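Local coordinates for protein diaminopimelate decarboxylase (Methanocaldococcus jannaschii, PDB 1TWI) that catalyses the pyridoxal-phosphate-dependent decarboxylation of meso-diaminopimelate to L-lysine, the last step of lysine biosynthesis, as a homodimer, at residues A[24-38]-A[401-414]. Residues are numbered along the deposited sequence; the frame is centred on the assembly and turned at random.
Sequences LAEKFGTPLYVMSEE and PRMVLTSKKGVFLI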
ATOM      1  N   LEU A  24      10.368 -15.133 -20.657  1.00 15.62           N
ATOM      2  CA  LEU A  24       9.355 -14.102 -20.500  1.00 15.23           C
ATOM      3  C   LEU A  24      10.013 -12.877 -19.846  1.00 15.49           C
ATOM      4  O   LEU A  24       9.787 -11.706 -20.289  1.00 14.29           O
ATOM      5  CB  LEU A  24       8.198 -14.586 -19.634  1.00 14.25           C
ATOM      6  CG  LEU A  24       7.208 -15.607 -20.213  1.00 12.76           C
ATOM      7  CD1 LEU A  24       6.191 -15.973 -19.135  1.00 11.35           C
ATOM      8  CD2 LEU A  24       6.499 -15.056 -21.404  1.00 15.03           C
ATOM      9  N   ALA A  25      10.832 -13.136 -18.824  1.00 13.31           N
ATOM     10  CA  ALA A  25      11.532 -12.050 -18.128  1.00 15.86           C
ATOM     11  C   ALA A  25      12.457 -11.309 -19.103  1.00 16.92           C
ATOM     12  O   ALA A  25      12.586 -10.065 -19.049  1.00 16.16           O
ATOM     13  CB  ALA A  25      12.334 -12.587 -16.994  1.00 12.97           C
ATOM     14  N   GLU A  26      13.069 -12.074 -20.008  1.00 17.29           N
ATOM     15  CA  GLU A  26      13.959 -11.491 -21.024  1.00 19.34           C
ATOM     16  C   GLU A  26      13.232 -10.671 -22.106  1.00 18.72           C
ATOM     17  O   GLU A  26      13.682  -9.601 -22.505  1.00 19.46           O
ATOM     18  CB  GLU A  26      14.793 -12.577 -21.715  1.00 20.61           C
ATOM     19  CG  GLU A  26      15.856 -13.168 -20.770  1.00 24.00           C
ATOM     20  CD  GLU A  26      16.586 -14.384 -21.369  1.00 26.89           C
ATOM     21  OE1 GLU A  26      17.406 -14.999 -20.644  1.00 25.06           O
ATOM     22  OE2 GLU A  26      16.334 -14.708 -22.548  1.00 27.45           O
ATOM     23  N   LYS A  27      12.113 -11.163 -22.571  1.00 17.34           N
ATOM     24  CA  LYS A  27      11.421 -10.438 -23.583  1.00 17.30           C
ATOM     25  C   LYS A  27      10.678  -9.207 -23.043  1.00 17.99           C
ATOM     26  O   LYS A  27      10.724  -8.128 -23.654  1.00 15.70           O
ATOM     27  CB  LYS A  27      10.455 -11.378 -24.265  1.00 18.74           C
ATOM     28  CG  LYS A  27       9.477 -10.726 -25.227  1.00 19.98           C
ATOM     29  CD  LYS A  27       8.712 -11.811 -25.976  1.00 23.25           C
ATOM     30  CE  LYS A  27       7.593 -11.216 -26.800  1.00 25.96           C
ATOM     31  NZ  LYS A  27       6.951 -12.274 -27.650  1.00 27.57           N
ATOM     32  N   PHE A  28      10.047  -9.342 -21.870  1.00 15.15           N
ATOM     33  CA  PHE A  28       9.240  -8.245 -21.343  1.00 14.84           C
ATOM     34  C   PHE A  28       9.865  -7.395 -20.228  1.00 14.87           C
ATOM     35  O   PHE A  28       9.302  -6.359 -19.880  1.00 15.60           O
ATOM     36  CB  PHE A  28       7.873  -8.774 -20.882  1.00 11.99           C
ATOM     37  CG  PHE A  28       7.043  -9.361 -21.980  1.00 14.02           C
ATOM     38  CD1 PHE A  28       6.247  -8.531 -22.805  1.00 15.55           C
ATOM     39  CD2 PHE A  28       7.036 -10.752 -22.209  1.00 13.34           C
ATOM     40  CE1 PHE A  28       5.452  -9.083 -23.833  1.00 14.45           C
ATOM     41  CE2 PHE A  28       6.262 -11.311 -23.230  1.00 11.68           C
ATOM     42  CZ  PHE A  28       5.464 -10.484 -24.046  1.00 14.41           C
ATOM     43  N   GLY A  29      11.016  -7.804 -19.703  1.00 13.74           N
ATOM     44  CA  GLY A  29      11.664  -7.051 -18.650  1.00 13.84           C
ATOM     45  C   GLY A  29      11.157  -7.461 -17.282  1.00 14.10           C
ATOM     46  O   GLY A  29      10.140  -8.152 -17.178  1.00 14.68           O
ATOM     47  N   THR A  30      11.875  -7.084 -16.239  1.00 12.42           N
ATOM     48  CA  THR A  30      11.464  -7.390 -14.862  1.00 13.20           C
ATOM     49  C   THR A  30      11.375  -6.040 -14.088  1.00 13.02           C
ATOM     50  O   THR A  30      12.041  -5.093 -14.467  1.00 13.42           O
ATOM     51  CB  THR A  30      12.523  -8.300 -14.174  1.00 13.82           C
ATOM     52  OG1 THR A  30      13.822  -7.812 -14.484  1.00 15.54           O
ATOM     53  CG2 THR A  30      12.435  -9.729 -14.695  1.00 14.47           C
ATOM     54  N   PRO A  31      10.588  -5.964 -12.987  1.00 12.13           N
ATOM     55  CA  PRO A  31       9.739  -7.037 -12.458  1.00 11.46           C
ATOM     56  C   PRO A  31       8.568  -7.290 -13.376  1.00 12.63           C
ATOM     57  O   PRO A  31       8.126  -6.392 -14.072  1.00 11.73           O
ATOM     58  CB  PRO A  31       9.316  -6.509 -11.085  1.00 12.65           C
ATOM     59  CG  PRO A  31       9.197  -5.038 -11.325  1.00 13.32           C
ATOM     60  CD  PRO A  31      10.416  -4.719 -12.206  1.00 11.49           C
ATOM     61  N   LEU A  32       8.041  -8.513 -13.395  1.00 11.01           N
ATOM     62  CA  LEU A  32       6.931  -8.826 -14.307  1.00 10.46           C
ATOM     63  C   LEU A  32       5.855  -9.739 -13.683  1.00 11.42           C
ATOM     64  O   LEU A  32       6.191 -10.788 -13.151  1.00 10.45           O
ATOM     65  CB  LEU A  32       7.493  -9.584 -15.547  1.00 11.12           C
ATOM     66  CG  LEU A  32       6.562  -9.983 -16.690  1.00 11.83           C
ATOM     67  CD1 LEU A  32       6.230  -8.704 -17.449  1.00 11.66           C
ATOM     68  CD2 LEU A  32       7.241 -10.961 -17.680  1.00  9.84           C
ATOM     69  N   TYR A  33       4.584  -9.374 -13.804  1.00 11.79           N
ATOM     70  CA  TYR A  33       3.494 -10.244 -13.350  1.00 10.67           C
ATOM     71  C   TYR A  33       3.135 -11.116 -14.546  1.00 11.79           C
ATOM     72  O   TYR A  33       3.037 -10.612 -15.694  1.00 13.57           O
ATOM     73  CB  TYR A  33       2.235  -9.441 -13.004  1.00 10.21           C
ATOM     74  CG  TYR A  33       2.177  -8.969 -11.559  1.00 12.54           C
ATOM     75  CD1 TYR A  33       1.692  -9.810 -10.555  1.00 13.52           C
ATOM     76  CD2 TYR A  33       2.569  -7.692 -11.199  1.00 13.26           C
ATOM     77  CE1 TYR A  33       1.590  -9.389  -9.242  1.00 12.87           C
ATOM     78  CE2 TYR A  33       2.480  -7.251  -9.845  1.00 11.59           C
ATOM     79  CZ  TYR A  33       1.984  -8.126  -8.888  1.00 12.83           C
ATOM     80  OH  TYR A  33       1.839  -7.776  -7.557  1.00 11.30           O
ATOM     81  N   VAL A  34       2.940 -12.414 -14.314  1.00 10.32           N
ATOM     82  CA  VAL A  34       2.507 -13.304 -15.405  1.00  9.70           C
ATOM     83  C   VAL A  34       1.167 -13.898 -14.874  1.00  9.80           C
ATOM     84  O   VAL A  34       1.107 -14.504 -13.780  1.00 11.24           O
ATOM     85  CB  VAL A  34       3.540 -14.452 -15.645  1.00  9.87           C
ATOM     86  CG1 VAL A  34       3.058 -15.433 -16.798  1.00  9.81           C
ATOM     87  CG2 VAL A  34       4.918 -13.827 -16.017  1.00  8.37           C
ATOM     88  N   MET A  35       0.111 -13.765 -15.649  1.00  9.88           N
ATOM     89  CA  MET A  35      -1.174 -14.286 -15.244  1.00  9.57           C
ATOM     90  C   MET A  35      -1.481 -15.422 -16.177  1.00  8.70           C
ATOM     91  O   MET A  35      -1.456 -15.216 -17.397  1.00  8.80           O
ATOM     92  CB  MET A  35      -2.264 -13.202 -15.390  1.00 12.03           C
ATOM     93  CG  MET A  35      -2.105 -12.063 -14.337  1.00 13.63           C
ATOM     94  SD  MET A  35      -2.357 -12.663 -12.587  1.00 14.16           S
ATOM     95  CE  MET A  35      -4.062 -12.984 -12.558  1.00 12.33           C
ATOM     96  N   SER A  36      -1.801 -16.599 -15.626  1.00  8.93           N
ATOM     97  CA  SER A  36      -2.133 -17.788 -16.463  1.00  9.88           C
ATOM     98  C   SER A  36      -3.634 -17.794 -16.775  1.00 11.96           C
ATOM     99  O   SER A  36      -4.495 -17.936 -15.869  1.00 11.15           O
ATOM    100  CB  SER A  36      -1.779 -19.102 -15.723  1.00  9.43           C
ATOM    101  OG  SER A  36      -2.333 -20.217 -16.422  1.00 11.01           O
ATOM    102  N   GLU A  37      -3.963 -17.644 -18.055  1.00 11.36           N
ATOM    103  CA  GLU A  37      -5.357 -17.641 -18.448  1.00 10.70           C
ATOM    104  C   GLU A  37      -5.977 -18.997 -18.148  1.00 11.42           C
ATOM    105  O   GLU A  37      -7.100 -19.071 -17.657  1.00 11.49           O
ATOM    106  CB  GLU A  37      -5.480 -17.347 -19.948  1.00 12.13           C
ATOM    107  CG  GLU A  37      -6.921 -17.452 -20.475  1.00 14.15           C
ATOM    108  CD  GLU A  37      -6.952 -17.059 -21.942  1.00 18.15           C
ATOM    109  OE1 GLU A  37      -7.224 -15.890 -22.243  1.00 19.12           O
ATOM    110  OE2 GLU A  37      -6.648 -17.896 -22.802  1.00 20.40           O
ATOM    111  N   GLU A  38      -5.266 -20.084 -18.446  1.00 10.76           N
ATOM    112  CA  GLU A  38      -5.846 -21.413 -18.164  1.00 12.54           C
ATOM    113  C   GLU A  38      -6.040 -21.631 -16.642  1.00 11.45           C
ATOM    114  O   GLU A  38      -7.009 -22.256 -16.223  1.00 12.09           O
ATOM    115  CB  GLU A  38      -4.927 -22.515 -18.756  1.00 14.70           C
ATOM    116  CG  GLU A  38      -5.365 -23.974 -18.519  1.00 19.35           C
ATOM    117  CD  GLU A  38      -6.699 -24.372 -19.179  1.00 23.68           C
ATOM    118  OE1 GLU A  38      -7.171 -23.704 -20.137  1.00 23.02           O
ATOM    119  OE2 GLU A  38      -7.267 -25.396 -18.724  1.00 26.89           O
ATOM    120  N   PRO A 401       4.633  -2.272 -12.321  1.00 14.07           N
ATOM    121  CA  PRO A 401       5.144  -3.177 -13.346  1.00 13.21           C
ATOM    122  C   PRO A 401       4.262  -3.613 -14.499  1.00 12.81           C
ATOM    123  O   PRO A 401       3.033  -3.482 -14.477  1.00 12.44           O
ATOM    124  CB  PRO A 401       5.556  -4.364 -12.513  1.00 13.48           C
ATOM    125  CG  PRO A 401       4.376  -4.419 -11.504  1.00 16.83           C
ATOM    126  CD  PRO A 401       4.115  -3.025 -11.146  1.00 12.10           C
ATOM    127  N   ARG A 402       4.924  -4.168 -15.504  1.00 11.64           N
ATOM    128  CA  ARG A 402       4.215  -4.735 -16.644  1.00 13.57           C
ATOM    129  C   ARG A 402       3.573  -6.028 -16.174  1.00 11.95           C
ATOM    130  O   ARG A 402       4.011  -6.586 -15.180  1.00  8.77           O
ATOM    131  CB  ARG A 402       5.201  -5.130 -17.734  1.00 13.78           C
ATOM    132  CG  ARG A 402       5.377  -4.087 -18.800  1.00 19.53           C
ATOM    133  CD  ARG A 402       6.424  -4.520 -19.817  1.00 18.72           C
ATOM    134  NE  ARG A 402       6.288  -3.746 -21.041  1.00 18.29           N
ATOM    135  CZ  ARG A 402       6.994  -3.992 -22.140  1.00 24.38           C
ATOM    136  NH1 ARG A 402       7.918  -4.992 -22.145  1.00 18.70           N
ATOM    137  NH2 ARG A 402       6.725  -3.298 -23.253  1.00 22.03           N
ATOM    138  N   MET A 403       2.556  -6.487 -16.912  1.00 12.12           N
ATOM    139  CA  MET A 403       1.904  -7.768 -16.660  1.00 13.54           C
ATOM    140  C   MET A 403       1.589  -8.388 -18.021  1.00 13.39           C
ATOM    141  O   MET A 403       1.140  -7.668 -18.926  1.00 11.88           O
ATOM    142  CB  MET A 403       0.545  -7.641 -15.960  1.00 11.34           C
ATOM    143  CG  MET A 403       0.591  -6.780 -14.697  1.00 17.92           C
ATOM    144  SD  MET A 403      -0.731  -7.312 -13.499  1.00 25.84           S
ATOM    145  CE  MET A 403      -2.285  -6.937 -14.538  1.00 18.80           C
ATOM    146  N   VAL A 404       1.769  -9.711 -18.144  1.00 11.36           N
ATOM    147  CA  VAL A 404       1.428 -10.406 -19.373  1.00 10.23           C
ATOM    148  C   VAL A 404       0.444 -11.521 -19.004  1.00 11.70           C
ATOM    149  O   VAL A 404       0.359 -11.938 -17.814  1.00 11.50           O
ATOM    150  CB  VAL A 404       2.653 -11.053 -20.082  1.00 11.32           C
ATOM    151  CG1 VAL A 404       3.581  -9.970 -20.644  1.00 11.78           C
ATOM    152  CG2 VAL A 404       3.466 -11.948 -19.104  1.00  7.98           C
ATOM    153  N   LEU A 405      -0.312 -11.962 -20.015  1.00  9.21           N
ATOM    154  CA  LEU A 405      -1.275 -13.046 -19.901  1.00  9.79           C
ATOM    155  C   LEU A 405      -0.735 -14.191 -20.778  1.00 11.12           C
ATOM    156  O   LEU A 405      -0.424 -13.967 -21.967  1.00 12.15           O
ATOM    157  CB  LEU A 405      -2.660 -12.633 -20.433  1.00  8.74           C
ATOM    158  CG  LEU A 405      -3.739 -13.739 -20.313  1.00  9.27           C
ATOM    159  CD1 LEU A 405      -4.298 -13.889 -18.894  1.00  8.72           C
ATOM    160  CD2 LEU A 405      -4.845 -13.430 -21.281  1.00  8.34           C
ATOM    161  N   THR A 406      -0.552 -15.383 -20.188  1.00 10.22           N
ATOM    162  CA  THR A 406      -0.084 -16.534 -20.952  1.00 11.45           C
ATOM    163  C   THR A 406      -1.361 -17.274 -21.256  1.00 11.36           C
ATOM    164  O   THR A 406      -2.171 -17.541 -20.364  1.00 11.20           O
ATOM    165  CB  THR A 406       0.896 -17.453 -20.151  1.00 12.24           C
ATOM    166  OG1 THR A 406       0.322 -17.755 -18.877  1.00 11.88           O
ATOM    167  CG2 THR A 406       2.254 -16.787 -19.991  1.00 10.91           C
ATOM    168  N   SER A 407      -1.500 -17.641 -22.521  1.00 11.53           N
ATOM    169  CA  SER A 407      -2.712 -18.230 -23.055  1.00 13.38           C
ATOM    170  C   SER A 407      -2.346 -19.235 -24.154  1.00 14.59           C
ATOM    171  O   SER A 407      -1.224 -19.208 -24.683  1.00 13.12           O
ATOM    172  CB  SER A 407      -3.534 -17.073 -23.654  1.00 16.09           C
ATOM    173  OG  SER A 407      -4.535 -17.504 -24.566  1.00 19.79           O
ATOM    174  N   LYS A 408      -3.256 -20.142 -24.466  1.00 15.00           N
ATOM    175  CA  LYS A 408      -2.972 -21.074 -25.549  1.00 17.43           C
ATOM    176  C   LYS A 408      -2.745 -20.251 -26.836  1.00 18.53           C
ATOM    177  O   LYS A 408      -2.006 -20.664 -27.743  1.00 18.23           O
ATOM    178  CB  LYS A 408      -4.166 -22.021 -25.743  1.00 18.44           C
ATOM    179  CG  LYS A 408      -4.164 -23.137 -24.749  1.00 21.71           C
ATOM    180  CD  LYS A 408      -5.492 -23.866 -24.745  1.00 27.40           C
ATOM    181  CE  LYS A 408      -5.425 -25.143 -23.895  1.00 30.49           C
ATOM    182  NZ  LYS A 408      -4.684 -24.891 -22.628  1.00 33.95           N
ATOM    183  N   LYS A 409      -3.352 -19.070 -26.906  1.00 19.64           N
ATOM    184  CA  LYS A 409      -3.220 -18.209 -28.091  1.00 20.81           C
ATOM    185  C   LYS A 409      -1.891 -17.480 -28.253  1.00 21.06           C
ATOM    186  O   LYS A 409      -1.609 -16.947 -29.327  1.00 21.22           O
ATOM    187  CB  LYS A 409      -4.318 -17.153 -28.075  1.00 23.10           C
ATOM    188  CG  LYS A 409      -5.716 -17.693 -27.896  1.00 24.56           C
ATOM    189  CD  LYS A 409      -6.398 -17.762 -29.207  1.00 26.23           C
ATOM    190  CE  LYS A 409      -7.862 -18.086 -29.046  1.00 26.83           C
ATOM    191  NZ  LYS A 409      -8.404 -18.079 -30.446  1.00 27.39           N
ATOM    192  N   GLY A 410      -1.104 -17.403 -27.179  1.00 18.39           N
ATOM    193  CA  GLY A 410       0.173 -16.693 -27.220  1.00 16.68           C
ATOM    194  C   GLY A 410       0.382 -15.982 -25.876  1.00 15.74           C
ATOM    195  O   GLY A 410      -0.404 -16.210 -24.951  1.00 15.13           O
ATOM    196  N   VAL A 411       1.411 -15.155 -25.741  1.00 14.95           N
ATOM    197  CA  VAL A 411       1.624 -14.434 -24.489  1.00 15.07           C
ATOM    198  C   VAL A 411       1.279 -12.995 -24.841  1.00 15.87           C
ATOM    199  O   VAL A 411       1.807 -12.459 -25.846  1.00 15.63           O
ATOM    200  CB  VAL A 411       3.116 -14.484 -24.026  1.00 16.87           C
ATOM    201  CG1 VAL A 411       3.290 -13.690 -22.663  1.00 14.92           C
ATOM    202  CG2 VAL A 411       3.545 -15.935 -23.829  1.00 18.84           C
ATOM    203  N   PHE A 412       0.429 -12.359 -24.045  1.00 14.01           N
ATOM    204  CA  PHE A 412       0.031 -10.990 -24.368  1.00 13.33           C
ATOM    205  C   PHE A 412       0.302  -9.976 -23.270  1.00 12.30           C
ATOM    206  O   PHE A 412       0.056 -10.230 -22.097  1.00  9.77           O
ATOM    207  CB  PHE A 412      -1.478 -10.965 -24.714  1.00 13.07           C
ATOM    208  CG  PHE A 412      -1.856 -11.917 -25.817  1.00 15.23           C
ATOM    209  CD1 PHE A 412      -2.207 -13.251 -25.522  1.00 17.29           C
ATOM    210  CD2 PHE A 412      -1.861 -11.490 -27.129  1.00 16.65           C
ATOM    211  CE1 PHE A 412      -2.578 -14.157 -26.534  1.00 16.72           C
ATOM    212  CE2 PHE A 412      -2.231 -12.379 -28.181  1.00 18.66           C
ATOM    213  CZ  PHE A 412      -2.594 -13.734 -27.871  1.00 17.20           C
ATOM    214  N   LEU A 413       0.783  -8.795 -23.659  1.00 12.27           N
ATOM    215  CA  LEU A 413       1.013  -7.749 -22.663  1.00 12.27           C
ATOM    216  C   LEU A 413      -0.384  -7.266 -22.239  1.00 12.35           C
ATOM    217  O   LEU A 413      -1.188  -6.828 -23.064  1.00 11.67           O
ATOM    218  CB  LEU A 413       1.867  -6.588 -23.272  1.00 14.05           C
ATOM    219  CG  LEU A 413       2.286  -5.458 -22.291  1.00 18.96           C
ATOM    220  CD1 LEU A 413       3.175  -6.057 -21.157  1.00 17.20           C
ATOM    221  CD2 LEU A 413       3.073  -4.352 -23.039  1.00 20.90           C
ATOM    222  N   ILE A 414      -0.715  -7.361 -20.956  1.00 10.68           N
ATOM    223  CA  ILE A 414      -2.027  -6.853 -20.535  1.00 10.14           C
ATOM    224  C   ILE A 414      -1.941  -5.645 -19.610  1.00 10.47           C
ATOM    225  O   ILE A 414      -2.976  -5.067 -19.241  1.00  9.93           O
ATOM    226  CB  ILE A 414      -2.920  -7.931 -19.861  1.00 10.14           C
ATOM    227  CG1 ILE A 414      -2.194  -8.569 -18.653  1.00 10.47           C
ATOM    228  CG2 ILE A 414      -3.236  -9.039 -20.933  1.00  9.48           C
ATOM    229  CD1 ILE A 414      -3.180  -9.390 -17.765  1.00  8.97           C
TER
HETATM  230  O   HOH W   1      -5.514 -20.317 -22.651  1.00 21.35           O
HETATM  231  O   HOH W   2      -3.177 -20.245 -20.510  1.00 16.35           O
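Tyr33 and Met35 alternate with Val404 and Thr406 in a parallel ladder that joins strand 32-36 to strand 402-407. Tyr33 N donates to Arg402 O, Val404 N to Tyr33 O, Met35 N to Val404 O and Thr406 N to Met35 O; Glu37 N, opening the next helix, adds a bond of 2.9 Å to Thr406 O. That carbonyl also takes a water bridging to Glu38 N.

On one side of the sheet, helix 24-28 packs through apolar side chains. Val404 CG1 sits over the centre of the Phe28 ring in a CH-pi contact, 3.6 Å from its centroid, while Val411 CG1 reaches both Phe28 CE2 and, at 3.7 Å, Leu24 CD2. Thr406 CG2 meets Val34 CG1 at 3.6 Å. On the other side Met403 SD lies obliquely 4.5 Å from the Tyr33 ring centroid, a Met-aromatic contact, and Pro401 CG touches that ring at its edge.

Polar side chains close both ends. The extended Arg402 chain carries NH1 to Phe28 O (3.0 Å), the carbonyl lying near the guanidinium plane; NE pairs with Glu416. With CG anti to the backbone N (chi1 175°), the stretched Glu37 brings OE2 to Ser407 OG at 2.8 Å. The hydroxyl meets the carboxylate from above its plane and accepts from Lys409 N, forming an ST turn. Glu37 OE1 bonds His432 of the second subunit.

The 410-414 hairpin strand extends this mixed sheet, part of the beta domain that accompanies the PLP-binding TIM barrel in class-II (fold type III) decarboxylases.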